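Local coordinates for protein pectinesterase 1 (PDB 1XG2) that hydrolyses the methyl esters of cell-wall pectin to release methanol and may help prepare fruit cell walls for softening during ripening, at residues V121-R126 with F142-Y147; N158-F163 with K296-G301; R39-E44 with A64-G69; N51-M56 with V88-I93. All blocks are in the same frame, centred on the assembly; numbering follows the deposited sequence.

Contact 1: V121-R126 with F142-Y147; sequences VINRCR and FYRDSY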
loop_
_atom_site.group_PDB
_atom_site.type_symbol
_atom_site.label_atom_id
_atom_site.label_comp_id
_atom_site.label_asym_id
_atom_site.label_seq_id
_atom_site.Cartn_x
_atom_site.Cartn_y
_atom_site.Cartn_z
ATOM N N VAL A 121 -3.515 11.710 -0.716
ATOM C CA VAL A 121 -4.944 11.771 -0.959
ATOM C C VAL A 121 -5.205 11.524 -2.434
ATOM O O VAL A 121 -4.558 12.130 -3.296
ATOM C CB VAL A 121 -5.528 13.158 -0.605
ATOM C CG1 VAL A 121 -7.052 13.190 -0.905
ATOM C CG2 VAL A 121 -5.263 13.482 0.835
ATOM N N ILE A 122 -6.138 10.622 -2.711
ATOM C CA ILE A 122 -6.615 10.358 -4.059
ATOM C C ILE A 122 -8.096 10.773 -4.044
ATOM O O ILE A 122 -8.926 10.120 -3.423
ATOM C CB ILE A 122 -6.385 8.866 -4.422
ATOM C CG1 ILE A 122 -4.883 8.560 -4.486
ATOM C CG2 ILE A 122 -6.976 8.523 -5.777
ATOM C CD1 ILE A 122 -4.200 8.408 -3.144
ATOM N N ASN A 123 -8.410 11.862 -4.741
ATOM C CA ASN A 123 -9.702 12.519 -4.687
ATOM C C ASN A 123 -10.324 12.614 -6.077
ATOM O O ASN A 123 -9.726 13.169 -6.978
ATOM C CB ASN A 123 -9.493 13.928 -4.139
ATOM C CG ASN A 123 -10.800 14.658 -3.839
ATOM O OD1 ASN A 123 -10.898 15.878 -3.959
ATOM N ND2 ASN A 123 -11.824 13.889 -3.479
ATOM N N ARG A 124 -11.523 12.079 -6.231
ATOM C CA ARG A 124 -12.276 12.165 -7.477
ATOM C C ARG A 124 -11.459 11.615 -8.651
ATOM O O ARG A 124 -11.347 12.261 -9.692
ATOM C CB ARG A 124 -12.702 13.607 -7.758
ATOM C CG ARG A 124 -13.654 14.183 -6.707
ATOM C CD ARG A 124 -14.356 15.459 -7.159
ATOM N NE ARG A 124 -13.424 16.511 -7.547
ATOM C CZ ARG A 124 -13.019 17.515 -6.763
ATOM N NH1 ARG A 124 -13.463 17.657 -5.521
ATOM N NH2 ARG A 124 -12.172 18.407 -7.243
ATOM N N CYS A 125 -10.863 10.439 -8.451
ATOM C CA CYS A 125 -10.087 9.768 -9.488
ATOM C C CYS A 125 -10.777 8.505 -9.934
ATOM O O CYS A 125 -11.566 7.950 -9.192
ATOM C CB CYS A 125 -8.702 9.418 -8.952
ATOM S SG CYS A 125 -7.696 10.880 -8.703
ATOM N N ARG A 126 -10.439 8.042 -11.139
ATOM C CA ARG A 126 -10.916 6.779 -11.673
ATOM C C ARG A 126 -9.670 5.905 -11.893
ATOM O O ARG A 126 -8.813 6.270 -12.664
ATOM C CB ARG A 126 -11.646 7.023 -13.002
ATOM C CG ARG A 126 -12.373 5.803 -13.562
ATOM C CD ARG A 126 -13.375 6.120 -14.695
ATOM N NE ARG A 126 -12.771 6.996 -15.697
ATOM C CZ ARG A 126 -12.125 6.593 -16.776
ATOM N NH1 ARG A 126 -11.992 5.297 -17.052
ATOM N NH2 ARG A 126 -11.611 7.490 -17.592
ATOM N N PHE A 142 -5.507 8.047 1.840
ATOM C CA PHE A 142 -6.930 8.326 1.886
ATOM C C PHE A 142 -7.444 8.449 0.459
ATOM O O PHE A 142 -6.918 9.249 -0.336
ATOM C CB PHE A 142 -7.173 9.622 2.650
ATOM C CG PHE A 142 -8.625 9.973 2.840
ATOM C CD1 PHE A 142 -9.480 9.138 3.536
ATOM C CD2 PHE A 142 -9.125 11.170 2.339
ATOM C CE1 PHE A 142 -10.818 9.484 3.694
ATOM C CE2 PHE A 142 -10.465 11.525 2.519
ATOM C CZ PHE A 142 -11.299 10.684 3.178
ATOM N N TYR A 143 -8.475 7.665 0.164
ATOM C CA TYR A 143 -9.175 7.673 -1.106
ATOM C C TYR A 143 -10.595 8.167 -0.870
ATOM O O TYR A 143 -11.296 7.653 -0.012
ATOM C CB TYR A 143 -9.214 6.271 -1.724
ATOM C CG TYR A 143 -7.844 5.809 -2.140
ATOM C CD1 TYR A 143 -6.909 5.383 -1.186
ATOM C CD2 TYR A 143 -7.469 5.789 -3.472
ATOM C CE1 TYR A 143 -5.642 4.962 -1.556
ATOM C CE2 TYR A 143 -6.185 5.376 -3.853
ATOM C CZ TYR A 143 -5.277 4.986 -2.884
ATOM O OH TYR A 143 -4.003 4.591 -3.243
ATOM N N ARG A 144 -11.001 9.161 -1.642
ATOM C CA ARG A 144 -12.279 9.826 -1.454
ATOM C C ARG A 144 -12.946 10.083 -2.793
ATOM O O ARG A 144 -12.306 10.549 -3.738
ATOM C CB ARG A 144 -12.052 11.139 -0.716
ATOM C CG ARG A 144 -13.284 11.991 -0.487
ATOM C CD ARG A 144 -14.272 11.441 0.539
ATOM N NE ARG A 144 -15.506 12.226 0.507
ATOM C CZ ARG A 144 -16.306 12.454 1.545
ATOM N NH1 ARG A 144 -16.058 11.935 2.746
ATOM N NH2 ARG A 144 -17.386 13.206 1.371
ATOM N N ASP A 145 -14.254 9.822 -2.849
ATOM C CA ASP A 145 -15.080 10.152 -4.005
ATOM C C ASP A 145 -14.528 9.584 -5.319
ATOM O O ASP A 145 -14.642 10.210 -6.367
ATOM C CB ASP A 145 -15.237 11.670 -4.119
ATOM C CG ASP A 145 -16.088 12.265 -3.002
ATOM O OD1 ASP A 145 -16.074 13.505 -2.863
ATOM O OD2 ASP A 145 -16.794 11.588 -2.228
ATOM N N SER A 146 -13.923 8.400 -5.253
ATOM C CA SER A 146 -13.204 7.858 -6.399
ATOM C C SER A 146 -13.866 6.574 -6.892
ATOM O O SER A 146 -14.668 5.960 -6.195
ATOM C CB SER A 146 -11.731 7.622 -6.035
ATOM O OG SER A 146 -11.040 8.857 -5.848
ATOM N N TYR A 147 -13.510 6.182 -8.113
ATOM C CA TYR A 147 -13.967 4.955 -8.721
ATOM C C TYR A 147 -12.726 4.080 -8.887
ATOM O O TYR A 147 -11.739 4.528 -9.439
ATOM C CB TYR A 147 -14.591 5.321 -10.066
ATOM C CG TYR A 147 -15.248 4.243 -10.867
ATOM C CD1 TYR A 147 -16.640 4.091 -10.868
ATOM C CD2 TYR A 147 -14.490 3.427 -11.711
ATOM C CE1 TYR A 147 -17.254 3.103 -11.676
ATOM C CE2 TYR A 147 -15.083 2.461 -12.519
ATOM C CZ TYR A 147 -16.457 2.289 -12.504
ATOM O OH TYR A 147 -17.006 1.300 -13.316
HETATM O O HOH W 1 -14.144 15.377 -3.336
#

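Contact 2: N158-F163 with K296-G301; sequences NAAVVF and KLIQGG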
loop_
_atom_site.group_PDB
_atom_site.type_symbol
_atom_site.label_atom_id
_atom_site.label_comp_id
_atom_site.label_asym_id
_atom_site.label_seq_id
_atom_site.Cartn_x
_atom_site.Cartn_y
_atom_site.Cartn_z
ATOM N N ASN A 158 -0.020 -3.122 1.528
ATOM C CA ASN A 158 0.041 -3.059 2.975
ATOM C C ASN A 158 0.118 -1.627 3.482
ATOM O O ASN A 158 0.782 -1.344 4.480
ATOM C CB ASN A 158 1.230 -3.876 3.471
ATOM C CG ASN A 158 1.202 -4.129 4.960
ATOM O OD1 ASN A 158 0.111 -4.277 5.556
ATOM N ND2 ASN A 158 2.368 -4.155 5.590
ATOM N N ALA A 159 -0.598 -0.727 2.803
ATOM C CA ALA A 159 -0.787 0.637 3.317
ATOM C C ALA A 159 -1.644 0.605 4.568
ATOM O O ALA A 159 -2.327 -0.374 4.829
ATOM C CB ALA A 159 -1.472 1.515 2.267
ATOM N N ALA A 160 -1.598 1.675 5.354
ATOM C CA ALA A 160 -2.705 1.983 6.241
ATOM C C ALA A 160 -3.583 2.911 5.407
ATOM O O ALA A 160 -3.183 4.036 5.092
ATOM C CB ALA A 160 -2.230 2.659 7.492
ATOM N N VAL A 161 -4.756 2.425 5.024
ATOM C CA VAL A 161 -5.546 3.070 3.989
ATOM C C VAL A 161 -7.043 3.019 4.278
ATOM O O VAL A 161 -7.588 1.976 4.641
ATOM C CB VAL A 161 -5.235 2.463 2.574
ATOM C CG1 VAL A 161 -5.571 0.994 2.513
ATOM C CG2 VAL A 161 -5.984 3.214 1.486
ATOM N N VAL A 162 -7.688 4.172 4.120
ATOM C CA VAL A 162 -9.142 4.283 4.164
ATOM C C VAL A 162 -9.712 4.743 2.823
ATOM O O VAL A 162 -9.263 5.744 2.250
ATOM C CB VAL A 162 -9.568 5.263 5.261
ATOM C CG1 VAL A 162 -11.082 5.432 5.284
ATOM C CG2 VAL A 162 -9.058 4.763 6.608
ATOM N N PHE A 163 -10.688 3.988 2.336
ATOM C CA PHE A 163 -11.518 4.345 1.188
ATOM C C PHE A 163 -12.840 4.846 1.731
ATOM O O PHE A 163 -13.510 4.155 2.503
ATOM C CB PHE A 163 -11.753 3.138 0.278
ATOM C CG PHE A 163 -10.507 2.614 -0.354
ATOM C CD1 PHE A 163 -9.684 1.742 0.337
ATOM C CD2 PHE A 163 -10.148 2.994 -1.646
ATOM C CE1 PHE A 163 -8.516 1.282 -0.231
ATOM C CE2 PHE A 163 -8.985 2.530 -2.220
ATOM C CZ PHE A 163 -8.175 1.670 -1.520
ATOM N N LYS A 296 -8.225 6.853 13.581
ATOM C CA LYS A 296 -7.376 5.873 14.253
ATOM C C LYS A 296 -6.401 5.157 13.320
ATOM O O LYS A 296 -5.275 4.875 13.712
ATOM C CB LYS A 296 -8.233 4.836 14.983
ATOM C CG LYS A 296 -9.158 5.421 16.035
ATOM C CD LYS A 296 -8.398 6.087 17.172
ATOM C CE LYS A 296 -9.359 6.817 18.117
ATOM N NZ LYS A 296 -8.625 7.597 19.155
ATOM N N LEU A 297 -6.829 4.828 12.105
ATOM C CA LEU A 297 -6.001 4.002 11.221
ATOM C C LEU A 297 -4.939 4.816 10.481
ATOM O O LEU A 297 -3.821 4.351 10.295
ATOM C CB LEU A 297 -6.866 3.225 10.229
ATOM C CG LEU A 297 -6.123 2.266 9.281
ATOM C CD1 LEU A 297 -5.451 1.133 10.043
ATOM C CD2 LEU A 297 -7.085 1.706 8.258
ATOM N N ILE A 298 -5.290 6.035 10.076
ATOM C CA ILE A 298 -4.380 6.906 9.340
ATOM C C ILE A 298 -4.121 8.266 10.014
ATOM O O ILE A 298 -3.558 9.154 9.396
ATOM C CB ILE A 298 -4.887 7.094 7.876
ATOM C CG1 ILE A 298 -6.262 7.777 7.808
ATOM C CG2 ILE A 298 -4.931 5.730 7.165
ATOM C CD1 ILE A 298 -6.700 8.121 6.378
ATOM N N GLN A 299 -4.496 8.421 11.277
ATOM C CA GLN A 299 -4.264 9.689 11.984
ATOM C C GLN A 299 -4.646 10.889 11.127
ATOM O O GLN A 299 -3.934 11.890 11.078
ATOM C CB GLN A 299 -2.801 9.790 12.414
ATOM C CG GLN A 299 -2.433 8.763 13.479
ATOM C CD GLN A 299 -2.200 7.398 12.900
ATOM O OE1 GLN A 299 -1.441 7.264 11.956
ATOM N NE2 GLN A 299 -2.852 6.382 13.455
ATOM N N GLY A 300 -5.788 10.787 10.459
ATOM C CA GLY A 300 -6.061 11.604 9.290
ATOM C C GLY A 300 -6.137 13.106 9.487
ATOM O O GLY A 300 -5.655 13.856 8.652
ATOM N N GLY A 301 -6.735 13.548 10.575
ATOM C CA GLY A 301 -6.919 14.970 10.789
ATOM C C GLY A 301 -5.614 15.750 10.793
ATOM O O GLY A 301 -5.542 16.834 10.192
#

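Contact 3: R39-E44 with A64-G69; sequences RGTYKE and ATTITG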
loop_
_atom_site.group_PDB
_atom_site.type_symbol
_atom_site.label_atom_id
_atom_site.label_comp_id
_atom_site.label_asym_id
_atom_site.label_seq_id
_atom_site.Cartn_x
_atom_site.Cartn_y
_atom_site.Cartn_z
ATOM N N ARG A 39 -7.337 18.049 -20.604
ATOM C CA ARG A 39 -8.001 16.866 -21.139
ATOM C C ARG A 39 -7.184 16.239 -22.251
ATOM O O ARG A 39 -6.489 16.931 -23.008
ATOM C CB ARG A 39 -9.427 17.180 -21.629
ATOM C CG ARG A 39 -9.513 18.068 -22.871
ATOM C CD ARG A 39 -10.911 18.616 -23.125
ATOM N NE ARG A 39 -11.366 19.458 -22.009
ATOM C CZ ARG A 39 -12.522 20.128 -21.979
ATOM N NH1 ARG A 39 -13.381 20.067 -22.998
ATOM N NH2 ARG A 39 -12.824 20.861 -20.916
ATOM N N GLY A 40 -7.247 14.916 -22.306
ATOM C CA GLY A 40 -6.449 14.144 -23.232
ATOM C C GLY A 40 -6.058 12.825 -22.603
ATOM O O GLY A 40 -6.234 12.615 -21.397
ATOM N N THR A 41 -5.545 11.932 -23.437
ATOM C CA THR A 41 -5.031 10.649 -22.999
ATOM C C THR A 41 -3.519 10.676 -23.178
ATOM O O THR A 41 -3.021 10.941 -24.267
ATOM C CB THR A 41 -5.705 9.542 -23.796
ATOM O OG1 THR A 41 -7.089 9.477 -23.404
ATOM C CG2 THR A 41 -5.140 8.172 -23.437
ATOM N N TYR A 42 -2.799 10.416 -22.089
ATOM C CA TYR A 42 -1.350 10.550 -22.042
ATOM C C TYR A 42 -0.784 9.165 -21.825
ATOM O O TYR A 42 -0.950 8.576 -20.761
ATOM C CB TYR A 42 -0.945 11.495 -20.900
ATOM C CG TYR A 42 -1.490 12.896 -21.040
ATOM C CD1 TYR A 42 -2.822 13.182 -20.764
ATOM C CD2 TYR A 42 -0.670 13.945 -21.460
ATOM C CE1 TYR A 42 -3.326 14.469 -20.901
ATOM C CE2 TYR A 42 -1.169 15.247 -21.606
ATOM C CZ TYR A 42 -2.498 15.496 -21.327
ATOM O OH TYR A 42 -2.992 16.769 -21.462
ATOM N N LYS A 43 -0.126 8.656 -22.859
ATOM C CA LYS A 43 0.410 7.307 -22.895
ATOM C C LYS A 43 1.824 7.386 -22.324
ATOM O O LYS A 43 2.797 7.514 -23.073
ATOM C CB LYS A 43 0.427 6.827 -24.357
ATOM C CG LYS A 43 -0.060 5.426 -24.666
ATOM C CD LYS A 43 -0.853 5.451 -26.014
ATOM C CE LYS A 43 -1.016 4.065 -26.664
ATOM N NZ LYS A 43 -1.825 4.143 -27.939
ATOM N N GLU A 44 1.926 7.357 -20.994
ATOM C CA GLU A 44 3.214 7.412 -20.308
ATOM C C GLU A 44 3.179 6.677 -18.969
ATOM O O GLU A 44 2.123 6.499 -18.355
ATOM C CB GLU A 44 3.742 8.863 -20.112
ATOM C CG GLU A 44 2.716 9.967 -19.986
ATOM C CD GLU A 44 3.314 11.368 -19.810
ATOM O OE1 GLU A 44 4.397 11.536 -19.202
ATOM O OE2 GLU A 44 2.659 12.332 -20.273
ATOM N N ALA A 64 -12.131 12.876 -18.395
ATOM C CA ALA A 64 -11.521 13.750 -19.393
ATOM C C ALA A 64 -9.991 13.676 -19.531
ATOM O O ALA A 64 -9.478 13.888 -20.620
ATOM C CB ALA A 64 -11.908 15.192 -19.092
ATOM N N THR A 65 -9.283 13.448 -18.422
ATOM C CA THR A 65 -7.829 13.329 -18.418
ATOM C C THR A 65 -7.458 11.923 -17.994
ATOM O O THR A 65 -7.843 11.474 -16.918
ATOM C CB THR A 65 -7.161 14.358 -17.471
ATOM O OG1 THR A 65 -7.420 15.689 -17.919
ATOM C CG2 THR A 65 -5.640 14.273 -17.560
ATOM N N THR A 66 -6.711 11.229 -18.847
ATOM C CA THR A 66 -6.312 9.848 -18.594
ATOM C C THR A 66 -4.794 9.674 -18.767
ATOM O O THR A 66 -4.232 10.089 -19.785
ATOM C CB THR A 66 -7.030 8.928 -19.586
ATOM O OG1 THR A 66 -8.441 8.951 -19.353
ATOM C CG2 THR A 66 -6.660 7.496 -19.365
ATOM N N ILE A 67 -4.149 9.064 -17.780
ATOM C CA ILE A 67 -2.776 8.594 -17.915
ATOM C C ILE A 67 -2.881 7.106 -18.119
ATOM O O ILE A 67 -3.506 6.423 -17.310
ATOM C CB ILE A 67 -1.940 8.912 -16.659
ATOM C CG1 ILE A 67 -2.164 10.348 -16.220
ATOM C CG2 ILE A 67 -0.448 8.644 -16.910
ATOM C CD1 ILE A 67 -1.884 11.413 -17.285
ATOM N N THR A 68 -2.275 6.588 -19.193
ATOM C CA THR A 68 -2.447 5.189 -19.547
ATOM C C THR A 68 -1.127 4.494 -19.862
ATOM O O THR A 68 -0.167 5.125 -20.290
ATOM C CB THR A 68 -3.464 5.037 -20.706
ATOM O OG1 THR A 68 -3.786 3.647 -20.920
ATOM C CG2 THR A 68 -2.916 5.538 -22.026
ATOM N N GLY A 69 -1.106 3.196 -19.578
ATOM C CA GLY A 69 0.028 2.328 -19.849
ATOM C C GLY A 69 -0.448 0.892 -19.880
ATOM O O GLY A 69 -1.628 0.630 -19.651
HETATM O O HOH W 2 -8.848 11.732 -23.183
#

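Contact 4: N51-M56 with V88-I93; sequences NKMNLM and VGQGFI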
loop_
_atom_site.group_PDB
_atom_site.type_symbol
_atom_site.label_atom_id
_atom_site.label_comp_id
_atom_site.label_asym_id
_atom_site.label_seq_id
_atom_site.Cartn_x
_atom_site.Cartn_y
_atom_site.Cartn_z
ATOM N N ASN A 51 11.652 12.531 -3.377
ATOM C CA ASN A 51 12.047 13.943 -3.278
ATOM C C ASN A 51 10.967 14.912 -3.781
ATOM O O ASN A 51 11.010 16.101 -3.474
ATOM C CB ASN A 51 13.386 14.210 -3.991
ATOM C CG ASN A 51 13.405 13.726 -5.435
ATOM O OD1 ASN A 51 13.316 12.524 -5.694
ATOM N ND2 ASN A 51 13.463 14.660 -6.386
ATOM N N LYS A 52 10.006 14.405 -4.550
ATOM C CA LYS A 52 8.911 15.218 -5.077
ATOM C C LYS A 52 7.768 15.222 -4.076
ATOM O O LYS A 52 6.798 14.477 -4.209
ATOM C CB LYS A 52 8.444 14.679 -6.427
ATOM C CG LYS A 52 9.502 14.689 -7.523
ATOM C CD LYS A 52 10.079 16.092 -7.804
ATOM C CE LYS A 52 11.112 16.037 -8.956
ATOM N NZ LYS A 52 11.791 17.347 -9.152
ATOM N N MET A 53 7.900 16.090 -3.081
ATOM C CA MET A 53 6.995 16.171 -1.941
ATOM C C MET A 53 5.889 17.201 -2.176
ATOM O O MET A 53 6.075 18.211 -2.842
ATOM C CB MET A 53 7.814 16.559 -0.709
ATOM C CG MET A 53 8.684 15.408 -0.198
ATOM S SD MET A 53 9.925 15.962 0.978
ATOM C CE MET A 53 8.812 16.442 2.306
ATOM N N ASN A 54 4.730 16.932 -1.591
ATOM C CA ASN A 54 3.620 17.876 -1.597
ATOM C C ASN A 54 3.190 18.262 -3.012
ATOM O O ASN A 54 2.807 19.412 -3.266
ATOM C CB ASN A 54 3.987 19.119 -0.767
ATOM C CG ASN A 54 4.160 18.801 0.699
ATOM O OD1 ASN A 54 3.301 18.165 1.309
ATOM N ND2 ASN A 54 5.281 19.232 1.275
ATOM N N LEU A 55 3.263 17.292 -3.921
ATOM C CA LEU A 55 2.884 17.485 -5.309
ATOM C C LEU A 55 1.418 17.124 -5.469
ATOM O O LEU A 55 1.007 16.052 -5.034
ATOM C CB LEU A 55 3.702 16.567 -6.222
ATOM C CG LEU A 55 4.559 17.169 -7.327
ATOM C CD1 LEU A 55 4.993 16.067 -8.295
ATOM C CD2 LEU A 55 3.834 18.279 -8.081
ATOM N N MET A 56 0.660 18.004 -6.115
ATOM C CA MET A 56 -0.712 17.733 -6.510
ATOM C C MET A 56 -0.773 17.609 -8.033
ATOM O O MET A 56 -0.351 18.511 -8.753
ATOM C CB MET A 56 -1.629 18.858 -6.047
ATOM C CG MET A 56 -3.090 18.689 -6.465
ATOM S SD MET A 56 -4.116 19.901 -5.650
ATOM C CE MET A 56 -5.723 19.318 -6.017
ATOM N N VAL A 88 5.576 8.027 -4.456
ATOM C CA VAL A 88 6.050 7.807 -3.100
ATOM C C VAL A 88 6.381 9.110 -2.384
ATOM O O VAL A 88 6.639 9.089 -1.195
ATOM C CB VAL A 88 7.256 6.844 -3.057
ATOM C CG1 VAL A 88 6.866 5.493 -3.665
ATOM C CG2 VAL A 88 8.463 7.418 -3.771
ATOM N N GLY A 89 6.342 10.236 -3.098
ATOM C CA GLY A 89 6.627 11.535 -2.502
ATOM C C GLY A 89 5.583 11.930 -1.468
ATOM O O GLY A 89 4.394 12.030 -1.783
ATOM N N GLN A 90 6.037 12.166 -0.235
ATOM C CA GLN A 90 5.177 12.517 0.890
ATOM C C GLN A 90 4.194 13.638 0.540
ATOM O O GLN A 90 4.588 14.616 -0.070
ATOM C CB GLN A 90 6.047 12.968 2.078
ATOM C CG GLN A 90 5.299 13.338 3.340
ATOM C CD GLN A 90 6.203 14.093 4.334
ATOM O OE1 GLN A 90 7.205 13.541 4.792
ATOM N NE2 GLN A 90 5.858 15.347 4.643
ATOM N N GLY A 91 2.943 13.504 0.980
ATOM C CA GLY A 91 1.923 14.533 0.783
ATOM C C GLY A 91 1.289 14.579 -0.607
ATOM O O GLY A 91 0.545 15.516 -0.900
ATOM N N PHE A 92 1.588 13.586 -1.452
ATOM C CA PHE A 92 1.035 13.464 -2.803
ATOM C C PHE A 92 -0.497 13.579 -2.816
ATOM O O PHE A 92 -1.160 13.005 -1.972
ATOM C CB PHE A 92 1.449 12.113 -3.404
ATOM C CG PHE A 92 1.056 11.936 -4.837
ATOM C CD1 PHE A 92 1.524 12.803 -5.805
ATOM C CD2 PHE A 92 0.212 10.898 -5.220
ATOM C CE1 PHE A 92 1.158 12.639 -7.148
ATOM C CE2 PHE A 92 -0.154 10.714 -6.553
ATOM C CZ PHE A 92 0.312 11.581 -7.513
ATOM N N ILE A 93 -1.035 14.350 -3.759
ATOM C CA ILE A 93 -2.470 14.451 -3.983
ATOM C C ILE A 93 -2.708 14.204 -5.460
ATOM O O ILE A 93 -2.044 14.807 -6.304
ATOM C CB ILE A 93 -2.990 15.854 -3.649
ATOM C CG1 ILE A 93 -2.723 16.170 -2.183
ATOM C CG2 ILE A 93 -4.494 15.984 -4.022
ATOM C CD1 ILE A 93 -2.983 17.585 -1.843
HETATM O O HOH W 3 3.999 14.335 -3.434
#

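Contact 1: V121-R126 with F142-Y147
Residues 121-126 and 142-147 lie on successive coils of the right-handed parallel beta-helix of the pectinesterase domain, running through the turn from one sheet into the next. V121 pairs with F142 and directs CG1 at the edge of the F142 ring, near its plane. Both side chains pack against W303 and L304 of helix 301-304. I122 grips the partner strand twice. I122 N donates to F142 O at 2.9 Å, and I122 O accepts from R144 N, nearly along the C=O axis. The I122 side chain points to the other side of the sheet, alongside Y143. CB touches Y143 CD2 at 3.4 Å, while CD1 lies over the ring face, 3.9 Å from its centroid, as a CH-pi contact. The Y143 ring also stacks on F163. N123 gives a weak hydrogen bond from ND2 to R144 O. A water links N123 ND2, R124 NH1 and D145 OD1. The two chains then turn in step, R124 and D145 both with positive phi. R124 N bonds R144 O at 3.0 Å, and R124 NE forms a salt bridge with D96. S146 OG, beside its backbone N (chi1 -69°), serves this corner: it donates to R144 O and accepts the N-H of C125 at 3.1 Å. Y147 N bonds C125 O, which restores the pairing. R126 sends NH2 to M62 O, and its CG rests 3.7 Å from Y147 CD2.

Contact 2: N158-F163 with K296-G301
Strand 160-164 of the beta-helix is covered on its outer side by the end of helix 294-297. The tight part is at A160, L297 and I298, all buried. I298 is the first residue to leave helical angles. Its CG2 lies anti to the carbonyl carbon and presses on the backbone of the strand, 3.2 Å from A160 O. CG1 takes the crowded position between N and C (chi1 62°), which puts CD1 further along the strand. A160 CB fits against the helix end, 3.6 Å from L297 O and 4.1 Å from I298 CG2. A small methyl lets the two backbones come this near.

The packing is looser at V162. Its CG2 meets L297 CD2 at 4.0 Å and I298 CD1 at 4.1 Å, with the side chains crossing obliquely. L297 CD2 also lies 3.7 Å from V161 O, whereas the V161 side chain turns away and packs on Y143. On the solvent side, K296 is exposed, and Q299 turns to R140 through OE1. The bound inhibitor reaches this end too: its I103 packs on A160, and its D110 accepts a hydrogen bond from N158 ND2. I298 O finds its partner elsewhere, at W303 NE1. Across the two segments, aliphatic carbons meet one another and backbone atoms. The hold is therefore probably one of shape and exclusion of water; directional bonds come from outside, at R140 and W303.

Contact 3: R39-E44 with A64-G69
Four firm backbone hydrogen bonds join residues 39-44 to 64-69. Y42 is central to this ladder. Y42 N reaches T66 O at 2.7 Å, nearly along the C=O axis, and Y42 O accepts from T68 N at 2.9 Å. Earlier along the strands, G40 N binds A64 O and G40 O receives T66 N. The far end frays: K43 centres an inverse gamma turn, and E44 N makes only weak bonds to T68 O and Y42 O. The E44 carboxylate instead takes the N-H groups of L18 and A19 at the start of helix 18-24. The two strands run parallel, 23° apart, and begin one parallel sheet of the beta-helix. T65 OG1 is held by V37 O and D60 N, and T68 OG1 by Q100. The Y42 ring brings its edge to T66 O, 3.5 Å from CD1, and its OH bonds K38 O. I67 CD1 touches Y42 CB at 3.7 Å. An alanine at Y42 would remove the ring and hydroxyl, and would probably loosen the packing against I67 CD1 and T65 CG2 and the tie to K38 O. On the other face, T41 CG2 meets T68 CG2 at 3.7 Å. T41 OG1 holds a water at 2.9 Å.

Contact 4: N51-M56 with V88-I93
Two bends of the chain run side by side here, joined by straight backbone bonds from N54 N to Q90 O (2.8 Å) and from I93 N to L55 O (2.9 Å). They are turns between successive sheets of the right-handed parallel beta-helix, and pairing in register resumes at M56 and I93. Residues 89-92 form a type II beta turn, closed by F92 N on G89 O. Its third residue, G91, has positive phi (79°). A CB on G89 would clash with K52 O; glycine lets G89 CA come 3.4 Å from K52 O. A water lies in this corner, 2.9 Å from both K52 O and G89 O, and accepts the N-H of L55. K52 leads its NZ away to A25 O and D27, and N54 binds S29 O through ND2. M53 and Q90 lie alongside, pointing the same way. M53 bends at its last torsion (chi3 67°), so that CE comes 3.9 Å from Q90 NE2. An alanine at M53 would remove this cover and would probably leave the Q90 side chain less fixed. Q90 also packs on Q88 of the bound inhibitor. F92 points inward from the turn onto L85, A87 and V48, with CD1 3.4 Å from L55 O. M56 is fully extended and crosses I93 obliquely, its CG 3.9 Å from I93 CG2.

Contacts 1, 2 and 4 all reach the same long sheet; contact 1 runs on into the sheet that contact 3 begins. Contacts 1 and 4 meet where V121 N approaches F92 O, and contacts 1 and 2 where Y143 N approaches V162 O. Contacts 1, 3 and 4 each join successive coils by backbone bonds. Contact 2 instead lays a helix end, distant in sequence, on the outside of a strand and relies on apolar packing. Contacts 1, 2 and 4 are buried, contact 1 the most central; contact 3 is only partly buried, at the edge of its sheet, and is richer in threonine. Contacts 2 and 4 both border the inhibitor; contacts 1 and 3 do not.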